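Local coordinates for hypothetical protein TTMA177 (Thermus thermophilus phage TMA, PDB 2ZDJ) that is of unknown function but folds as a small alpha and beta protein of cystatin-like type, with one helix against an antiparallel sheet, at residues V7-Q18 against E50-P59; L27-P36 against N61-K69. All coordinates share one frame; numbering follows the deposited sequence.

Contact 1 (V7-Q18 against E50-P59); sequences VKDFGDDYTLIQ and EVWGIDSFVP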
loop_
_atom_site.group_PDB
_atom_site.type_symbol
_atom_site.label_atom_id
_atom_site.label_comp_id
_atom_site.label_asym_id
_atom_site.label_seq_id
_atom_site.Cartn_x
_atom_site.Cartn_y
_atom_site.Cartn_z
ATOM N N VAL A 7 8.350 1.601 -5.905
ATOM C CA VAL A 7 7.394 2.696 -5.889
ATOM C C VAL A 7 7.273 3.313 -7.290
ATOM O O VAL A 7 6.172 3.409 -7.846
ATOM C CB VAL A 7 7.841 3.778 -4.877
ATOM C CG1 VAL A 7 7.069 5.062 -5.091
ATOM C CG2 VAL A 7 7.625 3.274 -3.466
ATOM N N LYS A 8 8.406 3.705 -7.869
ATOM C CA LYS A 8 8.398 4.323 -9.191
ATOM C C LYS A 8 7.536 3.539 -10.176
ATOM O O LYS A 8 7.033 4.099 -11.146
ATOM C CB LYS A 8 9.822 4.447 -9.750
ATOM C CG LYS A 8 10.389 3.160 -10.327
ATOM C CD LYS A 8 11.691 3.400 -11.091
ATOM C CE LYS A 8 12.194 2.114 -11.742
ATOM N NZ LYS A 8 13.447 2.300 -12.528
ATOM N N ASP A 9 7.347 2.246 -9.930
ATOM C CA ASP A 9 6.543 1.451 -10.847
ATOM C C ASP A 9 5.036 1.406 -10.575
ATOM O O ASP A 9 4.298 0.729 -11.282
ATOM C CB ASP A 9 7.121 0.040 -10.959
ATOM C CG ASP A 9 8.473 0.034 -11.639
ATOM O OD1 ASP A 9 8.638 0.801 -12.610
ATOM O OD2 ASP A 9 9.366 -0.727 -11.216
ATOM N N PHE A 10 4.580 2.137 -9.564
ATOM C CA PHE A 10 3.155 2.207 -9.255
ATOM C C PHE A 10 2.524 3.302 -10.117
ATOM O O PHE A 10 2.749 4.487 -9.880
ATOM C CB PHE A 10 2.950 2.537 -7.781
ATOM C CG PHE A 10 3.104 1.358 -6.878
ATOM C CD1 PHE A 10 2.111 0.391 -6.810
ATOM C CD2 PHE A 10 4.254 1.193 -6.117
ATOM C CE1 PHE A 10 2.261 -0.722 -5.995
ATOM C CE2 PHE A 10 4.409 0.081 -5.300
ATOM C CZ PHE A 10 3.411 -0.876 -5.239
ATOM N N GLY A 11 1.736 2.900 -11.111
ATOM C CA GLY A 11 1.111 3.873 -11.985
ATOM C C GLY A 11 -0.133 4.543 -11.428
ATOM O O GLY A 11 -0.457 4.397 -10.251
ATOM N N ASP A 12 -0.829 5.273 -12.298
ATOM C CA ASP A 12 -2.051 5.998 -11.960
ATOM C C ASP A 12 -3.192 5.108 -11.481
ATOM O O ASP A 12 -4.173 5.609 -10.945
ATOM C CB ASP A 12 -2.563 6.803 -13.169
ATOM C CG ASP A 12 -1.638 7.945 -13.563
ATOM O OD1 ASP A 12 -0.512 7.677 -14.038
ATOM O OD2 ASP A 12 -2.043 9.117 -13.403
ATOM N N ASP A 13 -3.096 3.798 -11.687
ATOM C CA ASP A 13 -4.176 2.950 -11.227
ATOM C C ASP A 13 -4.071 2.707 -9.725
ATOM O O ASP A 13 -4.925 2.060 -9.130
ATOM C CB ASP A 13 -4.245 1.628 -12.016
ATOM C CG ASP A 13 -2.904 0.918 -12.138
ATOM O OD1 ASP A 13 -2.927 -0.321 -12.296
ATOM O OD2 ASP A 13 -1.843 1.578 -12.098
ATOM N N TYR A 14 -3.038 3.278 -9.112
ATOM C CA TYR A 14 -2.816 3.148 -7.670
ATOM C C TYR A 14 -2.991 4.490 -6.964
ATOM O O TYR A 14 -2.805 5.547 -7.565
ATOM C CB TYR A 14 -1.397 2.634 -7.392
ATOM C CG TYR A 14 -1.165 1.192 -7.769
ATOM C CD1 TYR A 14 -1.386 0.161 -6.851
ATOM C CD2 TYR A 14 -0.716 0.858 -9.042
ATOM C CE1 TYR A 14 -1.155 -1.172 -7.205
ATOM C CE2 TYR A 14 -0.488 -0.465 -9.403
ATOM C CZ TYR A 14 -0.704 -1.471 -8.490
ATOM O OH TYR A 14 -0.478 -2.772 -8.868
ATOM N N THR A 15 -3.336 4.438 -5.682
ATOM C CA THR A 15 -3.509 5.646 -4.877
ATOM C C THR A 15 -2.692 5.543 -3.583
ATOM O O THR A 15 -2.662 4.498 -2.934
ATOM C CB THR A 15 -4.980 5.861 -4.533
ATOM O OG1 THR A 15 -5.705 6.126 -5.739
ATOM C CG2 THR A 15 -5.144 7.033 -3.584
ATOM N N LEU A 16 -2.010 6.629 -3.233
ATOM C CA LEU A 16 -1.185 6.676 -2.036
ATOM C C LEU A 16 -2.015 7.019 -0.810
ATOM O O LEU A 16 -2.850 7.916 -0.851
ATOM C CB LEU A 16 -0.077 7.712 -2.208
ATOM C CG LEU A 16 0.838 7.962 -1.004
ATOM C CD1 LEU A 16 1.734 6.763 -0.780
ATOM C CD2 LEU A 16 1.688 9.207 -1.261
ATOM N N ILE A 17 -1.792 6.287 0.276
ATOM C CA ILE A 17 -2.502 6.524 1.524
ATOM C C ILE A 17 -1.436 6.777 2.582
ATOM O O ILE A 17 -0.567 5.925 2.810
ATOM C CB ILE A 17 -3.333 5.289 1.975
ATOM C CG1 ILE A 17 -4.327 4.874 0.885
ATOM C CG2 ILE A 17 -4.046 5.596 3.275
ATOM C CD1 ILE A 17 -5.321 5.891 0.531
ATOM N N GLN A 18 -1.490 7.948 3.210
ATOM C CA GLN A 18 -0.527 8.299 4.251
ATOM C C GLN A 18 -1.179 8.560 5.603
ATOM O O GLN A 18 -0.528 8.458 6.631
ATOM C CB GLN A 18 0.297 9.524 3.840
ATOM C CG GLN A 18 1.350 9.237 2.779
ATOM C CD GLN A 18 2.134 10.477 2.371
ATOM O OE1 GLN A 18 1.565 11.448 1.874
ATOM N NE2 GLN A 18 3.449 10.445 2.577
ATOM N N GLU A 50 -5.951 -4.281 -4.320
ATOM C CA GLU A 50 -4.569 -4.495 -3.932
ATOM C C GLU A 50 -4.187 -3.523 -2.830
ATOM O O GLU A 50 -4.711 -2.406 -2.750
ATOM C CB GLU A 50 -3.619 -4.293 -5.130
ATOM C CG GLU A 50 -3.606 -5.425 -6.152
ATOM C CD GLU A 50 -2.709 -5.132 -7.365
ATOM O OE1 GLU A 50 -1.574 -4.632 -7.193
ATOM O OE2 GLU A 50 -3.139 -5.417 -8.494
ATOM N N VAL A 51 -3.287 -3.965 -1.963
ATOM C CA VAL A 51 -2.779 -3.121 -0.896
ATOM C C VAL A 51 -1.288 -3.422 -0.740
ATOM O O VAL A 51 -0.885 -4.564 -0.536
ATOM C CB VAL A 51 -3.519 -3.370 0.448
ATOM C CG1 VAL A 51 -2.924 -2.506 1.540
ATOM C CG2 VAL A 51 -5.001 -3.043 0.293
ATOM N N TRP A 52 -0.469 -2.389 -0.868
ATOM C CA TRP A 52 0.975 -2.547 -0.729
ATOM C C TRP A 52 1.490 -1.562 0.301
ATOM O O TRP A 52 0.967 -0.458 0.426
ATOM C CB TRP A 52 1.688 -2.221 -2.036
ATOM C CG TRP A 52 1.334 -3.050 -3.199
ATOM C CD1 TRP A 52 0.174 -3.011 -3.918
ATOM C CD2 TRP A 52 2.193 -3.976 -3.868
ATOM N NE1 TRP A 52 0.261 -3.852 -5.003
ATOM C CE2 TRP A 52 1.492 -4.457 -4.995
ATOM C CE3 TRP A 52 3.495 -4.443 -3.628
ATOM C CZ2 TRP A 52 2.049 -5.387 -5.886
ATOM C CZ3 TRP A 52 4.052 -5.368 -4.514
ATOM C CH2 TRP A 52 3.327 -5.828 -5.631
ATOM N N GLY A 53 2.541 -1.935 1.018
ATOM C CA GLY A 53 3.083 -1.001 1.984
ATOM C C GLY A 53 4.564 -0.738 1.826
ATOM O O GLY A 53 5.295 -1.530 1.230
ATOM N N ILE A 54 4.992 0.415 2.322
ATOM C CA ILE A 54 6.395 0.778 2.320
ATOM C C ILE A 54 6.633 1.182 3.760
ATOM O O ILE A 54 5.740 1.730 4.418
ATOM C CB ILE A 54 6.754 1.950 1.340
ATOM C CG1 ILE A 54 6.067 3.254 1.738
ATOM C CG2 ILE A 54 6.397 1.560 -0.082
ATOM C CD1 ILE A 54 4.650 3.356 1.307
ATOM N N ASP A 55 7.821 0.892 4.267
ATOM C CA ASP A 55 8.135 1.205 5.654
ATOM C C ASP A 55 8.401 2.681 5.927
ATOM O O ASP A 55 8.555 3.092 7.079
ATOM C CB ASP A 55 9.299 0.323 6.102
ATOM C CG ASP A 55 8.905 -1.150 6.158
ATOM O OD1 ASP A 55 9.761 -2.028 5.906
ATOM O OD2 ASP A 55 7.725 -1.428 6.466
ATOM N N SER A 56 8.426 3.484 4.872
ATOM C CA SER A 56 8.644 4.921 5.005
ATOM C C SER A 56 7.326 5.699 4.840
ATOM O O SER A 56 6.434 5.277 4.102
ATOM C CB SER A 56 9.654 5.389 3.950
ATOM O OG SER A 56 9.719 6.806 3.883
ATOM N N PHE A 57 7.205 6.832 5.529
ATOM C CA PHE A 57 6.005 7.661 5.425
ATOM C C PHE A 57 6.047 8.412 4.100
ATOM O O PHE A 57 5.018 8.639 3.461
ATOM C CB PHE A 57 5.943 8.675 6.566
ATOM C CG PHE A 57 4.698 9.511 6.559
ATOM C CD1 PHE A 57 3.484 8.975 6.980
ATOM C CD2 PHE A 57 4.732 10.825 6.113
ATOM C CE1 PHE A 57 2.315 9.743 6.956
ATOM C CE2 PHE A 57 3.571 11.599 6.085
ATOM C CZ PHE A 57 2.360 11.056 6.508
ATOM N N VAL A 58 7.252 8.798 3.700
ATOM C CA VAL A 58 7.450 9.508 2.453
ATOM C C VAL A 58 7.748 8.490 1.364
ATOM O O VAL A 58 8.560 7.586 1.548
ATOM C CB VAL A 58 8.641 10.479 2.538
ATOM C CG1 VAL A 58 8.745 11.287 1.246
ATOM C CG2 VAL A 58 8.482 11.394 3.749
ATOM N N PRO A 59 7.079 8.616 0.215
ATOM C CA PRO A 59 7.308 7.677 -0.886
ATOM C C PRO A 59 8.483 8.080 -1.778
ATOM O O PRO A 59 8.473 9.149 -2.380
ATOM C CB PRO A 59 5.982 7.713 -1.633
ATOM C CG PRO A 59 5.593 9.185 -1.511
ATOM C CD PRO A 59 5.917 9.487 -0.052
#

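Contact 2 (L27-P36 against N61-K69); sequences LEYIGSEEEP and NFLEAYRLK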
loop_
_atom_site.group_PDB
_atom_site.type_symbol
_atom_site.label_atom_id
_atom_site.label_comp_id
_atom_site.label_asym_id
_atom_site.label_seq_id
_atom_site.Cartn_x
_atom_site.Cartn_y
_atom_site.Cartn_z
ATOM N N LEU A 27 -5.263 -1.844 7.270
ATOM C CA LEU A 27 -4.531 -2.994 7.774
ATOM C C LEU A 27 -5.453 -3.934 8.568
ATOM O O LEU A 27 -5.382 -5.151 8.409
ATOM C CB LEU A 27 -3.349 -2.540 8.654
ATOM C CG LEU A 27 -2.206 -1.726 8.022
ATOM C CD1 LEU A 27 -1.266 -1.213 9.109
ATOM C CD2 LEU A 27 -1.437 -2.583 7.036
ATOM N N GLU A 28 -6.333 -3.382 9.403
ATOM C CA GLU A 28 -7.230 -4.238 10.184
ATOM C C GLU A 28 -8.232 -4.905 9.262
ATOM O O GLU A 28 -8.592 -6.068 9.451
ATOM C CB GLU A 28 -7.984 -3.432 11.253
ATOM C CG GLU A 28 -7.097 -2.902 12.349
ATOM C CD GLU A 28 -7.887 -2.401 13.543
ATOM O OE1 GLU A 28 -7.272 -1.756 14.424
ATOM O OE2 GLU A 28 -9.114 -2.660 13.600
ATOM N N TYR A 29 -8.684 -4.146 8.271
ATOM C CA TYR A 29 -9.634 -4.646 7.292
ATOM C C TYR A 29 -9.063 -5.902 6.631
ATOM O O TYR A 29 -9.714 -6.946 6.575
ATOM C CB TYR A 29 -9.882 -3.577 6.228
ATOM C CG TYR A 29 -10.853 -3.987 5.143
ATOM C CD1 TYR A 29 -12.156 -4.385 5.457
ATOM C CD2 TYR A 29 -10.475 -3.964 3.804
ATOM C CE1 TYR A 29 -13.058 -4.749 4.462
ATOM C CE2 TYR A 29 -11.364 -4.326 2.799
ATOM C CZ TYR A 29 -12.655 -4.718 3.132
ATOM O OH TYR A 29 -13.534 -5.071 2.134
ATOM N N ILE A 30 -7.834 -5.805 6.144
ATOM C CA ILE A 30 -7.221 -6.940 5.473
ATOM C C ILE A 30 -6.589 -7.945 6.425
ATOM O O ILE A 30 -6.091 -8.983 5.999
ATOM C CB ILE A 30 -6.185 -6.471 4.449
ATOM C CG1 ILE A 30 -4.996 -5.828 5.149
ATOM C CG2 ILE A 30 -6.838 -5.486 3.490
ATOM C CD1 ILE A 30 -3.869 -5.454 4.190
ATOM N N GLY A 31 -6.611 -7.626 7.716
ATOM C CA GLY A 31 -6.074 -8.530 8.716
ATOM C C GLY A 31 -4.570 -8.663 8.772
ATOM O O GLY A 31 -4.062 -9.705 9.174
ATOM N N SER A 32 -3.853 -7.612 8.392
ATOM C CA SER A 32 -2.397 -7.648 8.408
ATOM C C SER A 32 -1.804 -7.144 9.718
ATOM O O SER A 32 -2.296 -6.172 10.292
ATOM C CB SER A 32 -1.843 -6.802 7.271
ATOM O OG SER A 32 -0.445 -6.631 7.428
ATOM N N GLU A 33 -0.732 -7.796 10.169
ATOM C CA GLU A 33 -0.039 -7.414 11.397
ATOM C C GLU A 33 1.151 -6.531 11.022
ATOM O O GLU A 33 1.864 -6.037 11.893
ATOM C CB GLU A 33 0.494 -8.647 12.140
ATOM C CG GLU A 33 -0.325 -9.924 11.991
ATOM C CD GLU A 33 -1.669 -9.865 12.695
ATOM O OE1 GLU A 33 -2.518 -9.044 12.291
ATOM O OE2 GLU A 33 -1.876 -10.646 13.651
ATOM N N GLU A 34 1.379 -6.357 9.722
ATOM C CA GLU A 34 2.497 -5.541 9.256
ATOM C C GLU A 34 2.260 -4.100 9.679
ATOM O O GLU A 34 1.116 -3.687 9.884
ATOM C CB GLU A 34 2.636 -5.628 7.732
ATOM C CG GLU A 34 2.890 -7.042 7.180
ATOM C CD GLU A 34 4.144 -7.684 7.755
ATOM O OE1 GLU A 34 5.161 -6.970 7.900
ATOM O OE2 GLU A 34 4.118 -8.904 8.049
ATOM N N GLU A 35 3.328 -3.324 9.793
ATOM C CA GLU A 35 3.175 -1.949 10.231
ATOM C C GLU A 35 3.781 -0.907 9.304
ATOM O O GLU A 35 4.604 -0.091 9.709
ATOM C CB GLU A 35 3.751 -1.806 11.644
ATOM C CG GLU A 35 3.130 -2.786 12.628
ATOM C CD GLU A 35 3.602 -2.580 14.053
ATOM O OE1 GLU A 35 4.830 -2.564 14.279
ATOM O OE2 GLU A 35 2.741 -2.443 14.949
ATOM N N PRO A 36 3.360 -0.904 8.038
ATOM C CA PRO A 36 3.915 0.088 7.114
ATOM C C PRO A 36 3.476 1.496 7.539
ATOM O O PRO A 36 2.582 1.645 8.372
ATOM C CB PRO A 36 3.322 -0.335 5.779
ATOM C CG PRO A 36 1.945 -0.815 6.188
ATOM C CD PRO A 36 2.254 -1.653 7.417
ATOM N N ASN A 61 10.765 6.896 -5.044
ATOM C CA ASN A 61 10.696 5.989 -6.180
ATOM C C ASN A 61 11.559 4.756 -6.031
ATOM O O ASN A 61 11.254 3.722 -6.623
ATOM C CB ASN A 61 11.093 6.700 -7.478
ATOM C CG ASN A 61 9.999 7.599 -8.005
ATOM O OD1 ASN A 61 8.819 7.412 -7.696
ATOM N ND2 ASN A 61 10.380 8.572 -8.817
ATOM N N PHE A 62 12.631 4.863 -5.247
ATOM C CA PHE A 62 13.546 3.742 -5.072
ATOM C C PHE A 62 13.184 2.765 -3.964
ATOM O O PHE A 62 13.787 1.707 -3.847
ATOM C CB PHE A 62 14.981 4.256 -4.895
ATOM C CG PHE A 62 15.129 5.338 -3.861
ATOM C CD1 PHE A 62 15.106 5.032 -2.500
ATOM C CD2 PHE A 62 15.320 6.659 -4.247
ATOM C CE1 PHE A 62 15.270 6.028 -1.534
ATOM C CE2 PHE A 62 15.487 7.673 -3.287
ATOM C CZ PHE A 62 15.462 7.356 -1.928
ATOM N N LEU A 63 12.191 3.110 -3.159
ATOM C CA LEU A 63 11.771 2.226 -2.084
ATOM C C LEU A 63 11.086 0.997 -2.651
ATOM O O LEU A 63 10.496 1.034 -3.732
ATOM C CB LEU A 63 10.810 2.945 -1.140
ATOM C CG LEU A 63 11.399 4.042 -0.254
ATOM C CD1 LEU A 63 10.312 4.581 0.677
ATOM C CD2 LEU A 63 12.555 3.469 0.563
ATOM N N GLU A 64 11.167 -0.100 -1.916
ATOM C CA GLU A 64 10.546 -1.327 -2.357
ATOM C C GLU A 64 9.301 -1.619 -1.528
ATOM O O GLU A 64 9.376 -1.834 -0.322
ATOM C CB GLU A 64 11.528 -2.478 -2.236
ATOM C CG GLU A 64 11.112 -3.680 -3.038
ATOM C CD GLU A 64 12.110 -4.820 -2.950
ATOM O OE1 GLU A 64 12.204 -5.451 -1.872
ATOM O OE2 GLU A 64 12.797 -5.077 -3.964
ATOM N N ALA A 65 8.158 -1.625 -2.192
ATOM C CA ALA A 65 6.882 -1.883 -1.535
ATOM C C ALA A 65 6.625 -3.370 -1.458
ATOM O O ALA A 65 7.100 -4.144 -2.300
ATOM C CB ALA A 65 5.740 -1.192 -2.309
ATOM N N TYR A 66 5.879 -3.772 -0.434
ATOM C CA TYR A 66 5.542 -5.174 -0.251
ATOM C C TYR A 66 4.027 -5.342 -0.267
ATOM O O TYR A 66 3.311 -4.562 0.346
ATOM C CB TYR A 66 6.147 -5.711 1.056
ATOM C CG TYR A 66 6.021 -4.797 2.261
ATOM C CD1 TYR A 66 6.971 -3.805 2.521
ATOM C CD2 TYR A 66 4.976 -4.960 3.167
ATOM C CE1 TYR A 66 6.882 -2.999 3.674
ATOM C CE2 TYR A 66 4.877 -4.168 4.308
ATOM C CZ TYR A 66 5.831 -3.197 4.561
ATOM O OH TYR A 66 5.734 -2.466 5.722
ATOM N N ARG A 67 3.551 -6.352 -0.992
ATOM C CA ARG A 67 2.121 -6.615 -1.133
ATOM C C ARG A 67 1.492 -7.248 0.108
ATOM O O ARG A 67 1.967 -8.265 0.605
ATOM C CB ARG A 67 1.882 -7.511 -2.355
ATOM C CG ARG A 67 0.543 -8.213 -2.357
ATOM C CD ARG A 67 -0.431 -7.663 -3.377
ATOM N NE ARG A 67 -0.250 -8.251 -4.690
ATOM C CZ ARG A 67 -1.241 -8.517 -5.539
ATOM N NH1 ARG A 67 -2.501 -8.256 -5.221
ATOM N NH2 ARG A 67 -0.970 -9.045 -6.724
ATOM N N LEU A 68 0.408 -6.649 0.588
ATOM C CA LEU A 68 -0.279 -7.131 1.777
ATOM C C LEU A 68 -1.622 -7.739 1.410
ATOM O O LEU A 68 -2.219 -8.471 2.192
ATOM C CB LEU A 68 -0.461 -5.974 2.747
ATOM C CG LEU A 68 0.885 -5.428 3.230
ATOM C CD1 LEU A 68 0.716 -4.150 4.040
ATOM C CD2 LEU A 68 1.542 -6.520 4.072
ATOM N N LYS A 69 -2.090 -7.422 0.209
ATOM C CA LYS A 69 -3.346 -7.948 -0.297
ATOM C C LYS A 69 -3.335 -7.752 -1.812
ATOM O O LYS A 69 -2.740 -6.747 -2.250
ATOM C CB LYS A 69 -4.518 -7.192 0.336
ATOM C CG LYS A 69 -5.880 -7.832 0.140
ATOM C CD LYS A 69 -6.355 -7.747 -1.291
ATOM C CE LYS A 69 -7.751 -8.341 -1.436
ATOM N NZ LYS A 69 -8.735 -7.679 -0.537
ATOM O OXT LYS A 69 -3.921 -8.594 -2.537
#

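Contact 1 (V7-Q18 against E50-P59)
One carboxylate oxygen, E50 OE1, takes two side-chain donors, Y14 OH and W52 NE1, beside a cluster of three aromatic rings. Y14 OH donates to E50 OE1 over 2.7 Å, on the syn side but 31° out of the carboxylate plane. W52 NE1 reaches E50 OE1 from the anti side at 3.0 Å, and the oxygen lies in the indole plane. F10 sets its edge on the indole in a T-shaped (edge-to-face) pair, its CZ 3.6 Å from W52 CD2. F10 CD1 also lies over the centre of the Y14 ring. Further along, V7 CG2 meets I54 CG2 and L16 CD2 meets P59 CG. Q18 NE2 donates to F57 O at 2.6 Å in a fairly straight bond. The amide lies nearly parallel to the F57 ring, planes 19° apart, with NE2 over one face, offset toward the rim. F57 CG is anti to its backbone N (chi1 -177°), which swings the ring beside Q18. Strand 38-44 separates 15-17 from 47-54 in the sheet. K5 bonds Y14 OH. With two donors on OE1 and K42 salt-bridged to OE2, the E50 carboxylate is probably an anion, and its bond to W52 NE1 helps hold the indole facing the F10 edge.

Contact 2 (L27-P36 against N61-K69)
L68 packs against I30, L27, E34 and P36, at the end of helix 20-30 and the loop that follows, where a Schellman motif closes the helix. In this motif S32 N bonds L27 O, G31 N bonds E28 O weakly, and G31 takes positive phi. The setting is the helix-on-sheet packing of a cystatin-like fold. Strand 64-67 is antiparallel to 47-54, and beyond its end L68 and K69 form a classic beta bulge opposite V51.

The L68 branches part to different neighbours. CD1 goes to the helix and the proline: L68 CD1 lies 4.0 Å from L27 CD2 and 4.2 Å from P36 CG, the L68 and P36 side chains meeting end-on. L68 CD2 turns to the loop, 3.4 Å from E34 CG, with S32 OG also near. CB and CG of E34 both pack on this methyl. I30 crosses L68 at about a right angle and brings its CD1 to 3.7 Å from L68 CB. I30 CG1 stands between its backbone N and carbonyl carbon (chi1 67°), which carries CD1 to L68 while CG2 faces K69 CG.

S32 OG accepts from E34 N at 2.9 Å, an ST turn that shapes the loop next to L68 CD2. No hydrogen bond joins the two segments, so the contact across them is made by van der Waals packing.

Y66 comes to P36 obliquely. L68 CD2 lies at the edge of the Y66 ring, in its plane. Y66 OH probably hydrogen-bonds D55 OD2 in the loop after strand 47-54, though the modelled distance is unusually short. The same atom, Y66 OH, rests 3.2 Å from P36 CB.

Overall arrangement
From the N terminus the chain runs through strand 4-6 into 7-18, the first half of contact 1, which includes edge strand 15-17. Helix 20-30 follows; its last turn and the loop after it make 27-36, the first half of contact 2. After strands 38-44 and 47-54, segment 50-59 closes the loop of contact 1. Segment 61-69 closes that of contact 2 at the C terminus. The segments alternate, so the two loops cross. Contact 1 ties the first loop and edge strand to 47-54; contact 2 ties the helix end and the loop after it to the last strand and the C-terminal residues. They meet along neighbouring strands 47-54 and 64-67, probably by a bond from L68 N to V51 O.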